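Local coordinates for AB hydrolase-1 domain-containing protein (Thermoplasma acidophilum DSM 1728, PDB 3BDI) that is of unconfirmed function but is probably a cytoplasmic serine hydrolase of the alpha/beta hydrolase superfamily, ABHD14 family, at residues A[17-22]-A[39-44]; A[30-35]-A[57-62]; A[10-15]-A[73-78]. One frame throughout, in Å; residues are numbered along the deposited sequence.

Contact 1: A[17-22]-A[39-44]; sequences FQRKMV and TSMDWD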
# COMPACT_ATOMS: atom_id res chain seq x y z
N PHE A 17 4.35 -1.28 -15.13
CA PHE A 17 2.95 -1.03 -15.42
C PHE A 17 2.30 -0.33 -14.24
O PHE A 17 2.51 -0.70 -13.10
CB PHE A 17 2.21 -2.34 -15.67
CG PHE A 17 0.73 -2.17 -15.90
CD1 PHE A 17 0.29 -1.61 -17.08
CD2 PHE A 17 -0.23 -2.59 -14.97
CE1 PHE A 17 -1.05 -1.41 -17.30
CE2 PHE A 17 -1.57 -2.42 -15.18
CZ PHE A 17 -1.99 -1.84 -16.39
N GLN A 18 1.51 0.70 -14.53
CA GLN A 18 0.70 1.32 -13.49
C GLN A 18 -0.66 1.73 -13.96
O GLN A 18 -0.89 1.97 -15.14
CB GLN A 18 1.42 2.55 -12.87
CG GLN A 18 1.51 3.76 -13.79
CD GLN A 18 2.15 4.98 -13.11
OE1 GLN A 18 2.59 4.90 -11.97
NE2 GLN A 18 2.27 6.10 -13.82
N ARG A 19 -1.54 1.85 -12.99
CA ARG A 19 -2.89 2.40 -13.15
C ARG A 19 -3.02 3.61 -12.27
O ARG A 19 -2.57 3.60 -11.13
CB ARG A 19 -3.91 1.35 -12.73
CG ARG A 19 -3.62 -0.04 -13.30
CD ARG A 19 -4.65 -1.04 -12.86
NE ARG A 19 -5.90 -0.91 -13.60
CZ ARG A 19 -7.09 -1.29 -13.12
NH1 ARG A 19 -7.20 -1.68 -11.86
NH2 ARG A 19 -8.17 -1.18 -13.89
N LYS A 20 -3.62 4.69 -12.80
CA LYS A 20 -3.72 5.90 -11.99
C LYS A 20 -4.97 6.67 -12.31
O LYS A 20 -5.46 6.58 -13.41
CB LYS A 20 -2.49 6.81 -12.17
CG LYS A 20 -2.39 7.42 -13.54
CD LYS A 20 -1.08 8.17 -13.72
CE LYS A 20 -1.05 8.94 -15.03
NZ LYS A 20 0.31 9.50 -15.37
N MSE A 21 -5.47 7.39 -11.31
CA MSE A 21 -6.58 8.34 -11.49
C MSE A 21 -6.19 9.63 -10.78
O MSE A 21 -6.14 9.69 -9.58
CB MSE A 21 -7.84 7.75 -10.90
CG MSE A 21 -9.08 8.62 -11.14
SE MSE A 21 -10.79 7.83 -10.70
CE MSE A 21 -11.08 6.70 -12.21
N VAL A 22 -5.85 10.62 -11.59
CA VAL A 22 -5.27 11.83 -11.01
C VAL A 22 -5.84 13.09 -11.67
O VAL A 22 -6.29 13.05 -12.81
CB VAL A 22 -3.73 11.81 -11.19
CG1 VAL A 22 -3.10 10.51 -10.57
CG2 VAL A 22 -3.39 11.89 -12.62
N THR A 39 -2.41 -8.24 -8.45
CA THR A 39 -1.75 -7.16 -9.16
C THR A 39 -2.54 -5.88 -9.00
O THR A 39 -3.58 -5.84 -8.32
CB THR A 39 -1.57 -7.48 -10.68
OG1 THR A 39 -2.79 -7.34 -11.43
CG2 THR A 39 -0.97 -8.85 -10.91
N SER A 40 -2.11 -4.81 -9.70
CA SER A 40 -2.85 -3.56 -9.70
C SER A 40 -4.24 -3.68 -10.31
O SER A 40 -5.10 -2.82 -10.04
CB SER A 40 -2.07 -2.48 -10.43
OG SER A 40 -1.94 -2.81 -11.79
N MSE A 41 -4.50 -4.73 -11.10
CA MSE A 41 -5.85 -4.97 -11.63
C MSE A 41 -6.85 -5.33 -10.53
O MSE A 41 -8.04 -5.03 -10.66
CB MSE A 41 -5.85 -6.06 -12.70
CG MSE A 41 -4.95 -5.78 -13.87
SE MSE A 41 -5.50 -4.23 -14.91
CE MSE A 41 -7.20 -4.91 -15.48
N ASP A 42 -6.37 -5.92 -9.45
CA ASP A 42 -7.28 -6.48 -8.47
C ASP A 42 -7.94 -5.44 -7.57
O ASP A 42 -8.92 -5.75 -6.88
CB ASP A 42 -6.57 -7.56 -7.69
CG ASP A 42 -6.31 -8.74 -8.54
OD1 ASP A 42 -7.28 -9.46 -8.88
OD2 ASP A 42 -5.16 -9.00 -8.94
N TRP A 43 -7.47 -4.20 -7.58
CA TRP A 43 -8.09 -3.11 -6.88
C TRP A 43 -9.45 -2.75 -7.55
O TRP A 43 -10.20 -1.96 -6.96
CB TRP A 43 -7.17 -1.87 -6.88
CG TRP A 43 -5.77 -2.07 -6.36
CD1 TRP A 43 -4.64 -1.75 -7.05
CD2 TRP A 43 -5.33 -2.61 -5.08
NE1 TRP A 43 -3.53 -2.05 -6.29
CE2 TRP A 43 -3.92 -2.59 -5.09
CE3 TRP A 43 -5.99 -3.18 -3.98
CZ2 TRP A 43 -3.16 -3.00 -4.01
CZ3 TRP A 43 -5.22 -3.59 -2.90
CH2 TRP A 43 -3.80 -3.51 -2.94
N ASP A 44 -9.72 -3.28 -8.74
CA ASP A 44 -11.04 -3.08 -9.39
C ASP A 44 -12.14 -3.62 -8.48
O ASP A 44 -13.27 -3.11 -8.51
CB ASP A 44 -11.15 -3.88 -10.72
CG ASP A 44 -10.46 -3.25 -11.91
OD1 ASP A 44 -10.04 -2.09 -11.79
OD2 ASP A 44 -10.42 -3.98 -12.95
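R19 reaches from strand 14-21 to the loop of 39-44 and is hydrogen-bonded to the carbonyl of S40 and the carboxylate of D44, with the selenium of M41 packed over its guanidinium. The tight part lies at the inner end. S40 OG packs 3.4 Å from R19 CD and equally close to F17 CE2, where it meets the phenyl ring at its edge; the same hydroxyl is hydrogen-bonded to D63, which ties it to the loop after strand 57-62. R19 NH1 then donates to S40 O at 3.0 Å, tilted from the carbonyl plane. The arginine chain runs straight through CD and bends at chi3 (77°), which turns NE out of the line of the chain. Over one face of the guanidinium, M41 SE sits offset toward the rim, 3.6 Å from R19 NE, its chain crossing that of R19 at about a right angle; SE also makes an oblique Met-aromatic contact with the F17 ring. The outer part is the salt bridge with the exposed D44. NH1 and NH2 of R19 converge end-on on one atom, D44 OD1, at 2.9 Å and 3.0 Å. OD1 lies in the guanidinium plane, but the guanidinium and carboxylate planes stand 68° apart: NH2 uses the syn lone pair, whereas NH1 arrives from above the carboxylate. A second carboxylate, E6 of strand 5-11, pairs with R19 NE, so the guanidinium charge is probably shared between two carboxylates. The loop itself is shaped by an ST turn, T39 OG1 accepting from M41 N, ahead of a 3-10 segment. The arrangement joins strand 14-21, antiparallel to its neighbours in an alpha/beta hydrolase sheet, to the loop that follows strand 28-33.

Contact 2: A[30-35]-A[57-62]; sequences IALFHG and YNVYAP
I30 and L32 of strand 28-33 are laced to strand 57-62 by the alternating backbone bonds of a parallel pair. I30 N donates to N58 O at 2.8 Å, Y60 N to I30 O, and L32 N to Y60 O at 2.9 Å. Carbonyls I30 O and Y60 O also receive CA-H contacts, from V59 and A31 respectively. On the face carrying I30 and V59, the CG2 methyls of these two residues meet at 3.9 Å, and I30 CG2 also rests on Y57 CB. I30 CG1 is anti to the backbone N (chi1 -172°), which puts CG2 between N and the carbonyl carbon, close to N58 O. L32 CD1 touches V59 CG1 on the same side. Across the other face, A31 CB lies beside Y60 CB, and the F33 ring meets the pyrrolidine of P62 obliquely, CE1 to P62 CG at 3.7 Å. P62 has no N-H to continue the pairing; its CD lies 3.3 Å from L32 O, and a water takes over, donating to L32 O and P62 O. P62 O receives a second water and faces the edge of the H34 ring at CD2.

Further out, helix 48-53 covers the I30 and V59 face through Y52 and F49, while helix 83-96 lies over A31, F33, Y60 and P62. H34 ND1 donates to G35 O at 2.8 Å and its NE2 is hydrogen-bonded to the backbone N of Y64, so both ring nitrogens are engaged; N58 is fixed by T23 and N26. The strands and helix 48-53 form a beta-alpha-beta unit. Chemically, peptide bonds and hydrocarbon carry this buried interface along the strands, with ordered water replacing direct amide pairing where proline ends it.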
# COMPACT_ATOMS: atom_id res chain seq x y z
N ILE A 30 -2.35 9.02 -2.90
CA ILE A 30 -2.25 7.71 -2.32
C ILE A 30 -1.76 6.73 -3.39
O ILE A 30 -2.14 6.80 -4.56
CB ILE A 30 -3.60 7.22 -1.66
CG1 ILE A 30 -3.37 5.92 -0.89
CG2 ILE A 30 -4.72 7.14 -2.71
CD1 ILE A 30 -4.62 5.43 -0.06
N ALA A 31 -0.83 5.89 -2.98
CA ALA A 31 -0.26 4.83 -3.85
C ALA A 31 -0.51 3.48 -3.19
O ALA A 31 -0.37 3.34 -1.98
CB ALA A 31 1.25 5.08 -4.07
N LEU A 32 -0.90 2.50 -4.00
CA LEU A 32 -1.37 1.19 -3.60
C LEU A 32 -0.42 0.12 -4.08
O LEU A 32 -0.10 0.08 -5.26
CB LEU A 32 -2.74 0.89 -4.19
CG LEU A 32 -3.79 1.99 -4.21
CD1 LEU A 32 -5.10 1.53 -4.86
CD2 LEU A 32 -4.07 2.59 -2.87
N PHE A 33 -0.02 -0.76 -3.17
CA PHE A 33 1.00 -1.82 -3.45
C PHE A 33 0.42 -3.18 -3.10
O PHE A 33 0.03 -3.45 -1.99
CB PHE A 33 2.32 -1.50 -2.72
CG PHE A 33 2.85 -0.16 -3.07
CD1 PHE A 33 3.59 0.03 -4.22
CD2 PHE A 33 2.53 0.95 -2.30
CE1 PHE A 33 4.02 1.29 -4.58
CE2 PHE A 33 2.96 2.19 -2.68
CZ PHE A 33 3.71 2.37 -3.80
N HIS A 34 0.36 -4.04 -4.12
CA HIS A 34 -0.32 -5.32 -4.05
C HIS A 34 0.47 -6.41 -3.30
O HIS A 34 1.68 -6.34 -3.06
CB HIS A 34 -0.68 -5.75 -5.47
CG HIS A 34 0.50 -6.01 -6.33
ND1 HIS A 34 1.27 -7.15 -6.20
CD2 HIS A 34 1.06 -5.26 -7.30
CE1 HIS A 34 2.27 -7.06 -7.06
NE2 HIS A 34 2.18 -5.93 -7.73
N GLY A 35 -0.25 -7.49 -3.01
CA GLY A 35 0.29 -8.71 -2.45
C GLY A 35 0.87 -9.63 -3.49
O GLY A 35 0.71 -9.42 -4.70
N TYR A 57 -8.05 12.40 -3.30
CA TYR A 57 -6.73 11.78 -3.50
C TYR A 57 -6.44 11.46 -4.98
O TYR A 57 -7.27 10.93 -5.71
CB TYR A 57 -6.58 10.50 -2.65
CG TYR A 57 -6.37 10.72 -1.17
CD1 TYR A 57 -7.44 11.04 -0.32
CD2 TYR A 57 -5.13 10.63 -0.56
CE1 TYR A 57 -7.26 11.24 1.05
CE2 TYR A 57 -4.95 10.82 0.81
CZ TYR A 57 -6.00 11.19 1.64
OH TYR A 57 -5.82 11.34 3.01
N ASN A 58 -5.23 11.82 -5.44
CA ASN A 58 -4.66 11.25 -6.66
C ASN A 58 -4.25 9.82 -6.30
O ASN A 58 -3.60 9.60 -5.29
CB ASN A 58 -3.46 12.08 -7.12
CG ASN A 58 -3.89 13.32 -7.85
OD1 ASN A 58 -5.02 13.43 -8.31
ND2 ASN A 58 -2.96 14.23 -8.03
N VAL A 59 -4.63 8.87 -7.16
CA VAL A 59 -4.44 7.44 -6.89
C VAL A 59 -3.49 6.79 -7.91
O VAL A 59 -3.70 6.90 -9.10
CB VAL A 59 -5.78 6.69 -6.89
CG1 VAL A 59 -5.59 5.25 -6.40
CG2 VAL A 59 -6.81 7.43 -6.02
N TYR A 60 -2.49 6.10 -7.38
CA TYR A 60 -1.48 5.43 -8.21
C TYR A 60 -1.36 3.98 -7.77
O TYR A 60 -1.36 3.71 -6.58
CB TYR A 60 -0.11 6.08 -8.00
CG TYR A 60 -0.07 7.55 -8.32
CD1 TYR A 60 -0.41 8.50 -7.37
CD2 TYR A 60 0.27 7.98 -9.57
CE1 TYR A 60 -0.37 9.86 -7.68
CE2 TYR A 60 0.33 9.35 -9.87
CZ TYR A 60 -0.02 10.26 -8.92
OH TYR A 60 0.01 11.63 -9.21
N ALA A 61 -1.26 3.04 -8.71
CA ALA A 61 -1.09 1.63 -8.33
C ALA A 61 -0.22 0.91 -9.37
O ALA A 61 -0.69 0.69 -10.49
CB ALA A 61 -2.44 0.93 -8.25
N PRO A 62 1.03 0.58 -9.05
CA PRO A 62 1.88 -0.19 -9.98
C PRO A 62 1.82 -1.69 -9.75
O PRO A 62 1.46 -2.16 -8.66
CB PRO A 62 3.27 0.30 -9.62
CG PRO A 62 3.20 0.57 -8.15
CD PRO A 62 1.75 0.96 -7.83
O HOH W 1 -0.70 -2.00 -6.90
O HOH W 2 2.84 -2.77 -6.06

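Contact 3: A[10-15]-A[73-78]; sequences DVNGTR and SEKYGI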
# COMPACT_ATOMS: atom_id res chain seq x y z
N ASP A 10 8.89 4.35 -16.88
CA ASP A 10 10.23 3.94 -16.56
C ASP A 10 10.57 4.37 -15.18
O ASP A 10 10.50 5.58 -14.86
CB ASP A 10 11.25 4.56 -17.51
CG ASP A 10 12.69 4.06 -17.20
OD1 ASP A 10 12.95 2.88 -17.47
OD2 ASP A 10 13.48 4.82 -16.68
N VAL A 11 10.96 3.42 -14.34
CA VAL A 11 11.47 3.69 -13.00
C VAL A 11 12.93 3.25 -13.00
O VAL A 11 13.27 2.08 -12.83
CB VAL A 11 10.62 3.01 -11.89
CG1 VAL A 11 11.15 3.45 -10.51
CG2 VAL A 11 9.14 3.37 -12.07
N ASN A 12 13.83 4.21 -13.24
CA ASN A 12 15.27 3.96 -13.27
C ASN A 12 15.66 2.73 -14.05
O ASN A 12 16.51 1.97 -13.63
CB ASN A 12 15.87 3.97 -11.87
CG ASN A 12 15.80 5.32 -11.24
OD1 ASN A 12 16.19 6.32 -11.86
ND2 ASN A 12 15.29 5.40 -10.04
N GLY A 13 15.06 2.57 -15.21
CA GLY A 13 15.47 1.51 -16.13
C GLY A 13 14.57 0.27 -16.11
O GLY A 13 14.74 -0.63 -16.93
N THR A 14 13.61 0.25 -15.19
CA THR A 14 12.66 -0.86 -15.11
C THR A 14 11.32 -0.40 -15.64
O THR A 14 10.77 0.62 -15.16
CB THR A 14 12.53 -1.35 -13.67
OG1 THR A 14 13.79 -1.89 -13.27
CG2 THR A 14 11.46 -2.47 -13.53
N ARG A 15 10.77 -1.16 -16.58
CA ARG A 15 9.48 -0.87 -17.18
C ARG A 15 8.31 -1.33 -16.32
O ARG A 15 8.00 -2.52 -16.25
CB ARG A 15 9.41 -1.47 -18.59
CG ARG A 15 8.20 -1.10 -19.43
CD ARG A 15 8.25 -1.81 -20.72
NE ARG A 15 7.19 -1.47 -21.66
CZ ARG A 15 6.11 -2.21 -21.89
NH1 ARG A 15 5.86 -3.31 -21.23
NH2 ARG A 15 5.25 -1.79 -22.83
N SER A 73 13.52 -6.93 -12.39
CA SER A 73 14.41 -5.80 -12.07
C SER A 73 15.57 -6.24 -11.18
O SER A 73 15.34 -6.78 -10.08
CB SER A 73 13.66 -4.70 -11.37
OG SER A 73 14.55 -3.62 -11.05
N GLU A 74 16.81 -5.95 -11.58
CA GLU A 74 17.93 -6.17 -10.69
C GLU A 74 17.91 -5.22 -9.53
O GLU A 74 18.21 -5.63 -8.41
CB GLU A 74 19.26 -6.04 -11.43
CG GLU A 74 19.46 -7.12 -12.47
CD GLU A 74 20.67 -6.92 -13.33
OE1 GLU A 74 21.74 -6.56 -12.81
OE2 GLU A 74 20.56 -7.10 -14.57
N LYS A 75 17.61 -3.95 -9.78
CA LYS A 75 17.64 -2.92 -8.73
C LYS A 75 16.54 -3.13 -7.66
O LYS A 75 16.76 -2.89 -6.44
CB LYS A 75 17.45 -1.55 -9.41
CG LYS A 75 17.51 -0.35 -8.49
CD LYS A 75 17.49 0.95 -9.29
CE LYS A 75 17.52 2.14 -8.36
NZ LYS A 75 18.90 2.36 -7.77
N TYR A 76 15.34 -3.53 -8.11
CA TYR A 76 14.16 -3.56 -7.25
C TYR A 76 13.64 -4.93 -6.96
O TYR A 76 12.70 -5.08 -6.18
CB TYR A 76 13.03 -2.74 -7.91
CG TYR A 76 13.41 -1.28 -8.17
CD1 TYR A 76 13.81 -0.45 -7.13
CD2 TYR A 76 13.30 -0.72 -9.46
CE1 TYR A 76 14.15 0.87 -7.38
CE2 TYR A 76 13.64 0.59 -9.71
CZ TYR A 76 14.02 1.39 -8.66
OH TYR A 76 14.33 2.72 -8.94
N GLY A 77 14.21 -5.96 -7.57
CA GLY A 77 13.64 -7.30 -7.45
C GLY A 77 13.69 -7.77 -6.03
O GLY A 77 14.63 -7.44 -5.28
N ILE A 78 12.68 -8.54 -5.64
CA ILE A 78 12.60 -9.05 -4.26
C ILE A 78 12.84 -10.55 -4.19
O ILE A 78 12.64 -11.14 -3.12
CB ILE A 78 11.33 -8.58 -3.48
CG1 ILE A 78 10.06 -8.87 -4.25
CG2 ILE A 78 11.45 -7.08 -3.12
CD1 ILE A 78 9.72 -10.28 -4.26
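Y76 presents the edge of its ring to the hairpin turn of 10-15: V11 O lies in the ring plane, 3.5 Å from Y76 CE2, and N12 ND2 also comes in near that plane. One face of the ring carries K75 CG, over its centre, from the same segment, and F89 of helix 83-96 adds an edge-to-face ring contact. The hairpin is closed by a type I' turn from V11 to T14, which links strands 5-11 and 14-21, so the contact joins the tip of the N-terminal beta hairpin to the loop before helix 83-96.

At the phenol end, N12 ND2 donates to Y76 OH at 3.1 Å in a nearly straight bond (170°), with the oxygen in the amide plane; amide and ring planes are 34° apart. The same hydroxyl is bonded to D92, its stronger polar partner, so two groups hold the phenol oxygen. V11 CG1, anti to the backbone N (chi1 -175°), lies 3.6 Å from Y76 OH, and the two side chains cross at about a right angle. Farther out, the aliphatic chain of the exposed K75 approaches N12 CB more loosely, CD being the nearest carbon.

The turn is internally braced: D10 OD2 accepts from G13 N in an Asx motif, and G13 has a positive phi and a conformation in which a CB would collide with the carbonyl oxygen of N12. The facing loop has its own brace, an ST motif in which S73 OG accepts from Y76 N, which ties the backbone N of Y76 to S73. That oxygen meets the hairpin as well: S73 OG and T14 OG1 share a hydrogen bond of 2.9 Å, either being able to donate.

The three contacts serve one mixed sheet toward the edge formed by strands 5-11 and 14-21. Contacts 1 and 2 have centres about 7 Å apart and touch: R19 O meets A61 N and M21 N meets V59 O in probable hydrogen bonds, pairing strand 14-21 with strand 57-62. Contact 3 lies farther out, about 18 Å and 17 Å from the centres of contacts 1 and 2, at the turn between those edge strands. Along the chain, the segments of contacts 1 and 2 alternate, and both are nested within the loop closed by contact 3. Together they tie the antiparallel edge hairpin to loops around the parallel core of the hydrolase fold and pair two strands of that core.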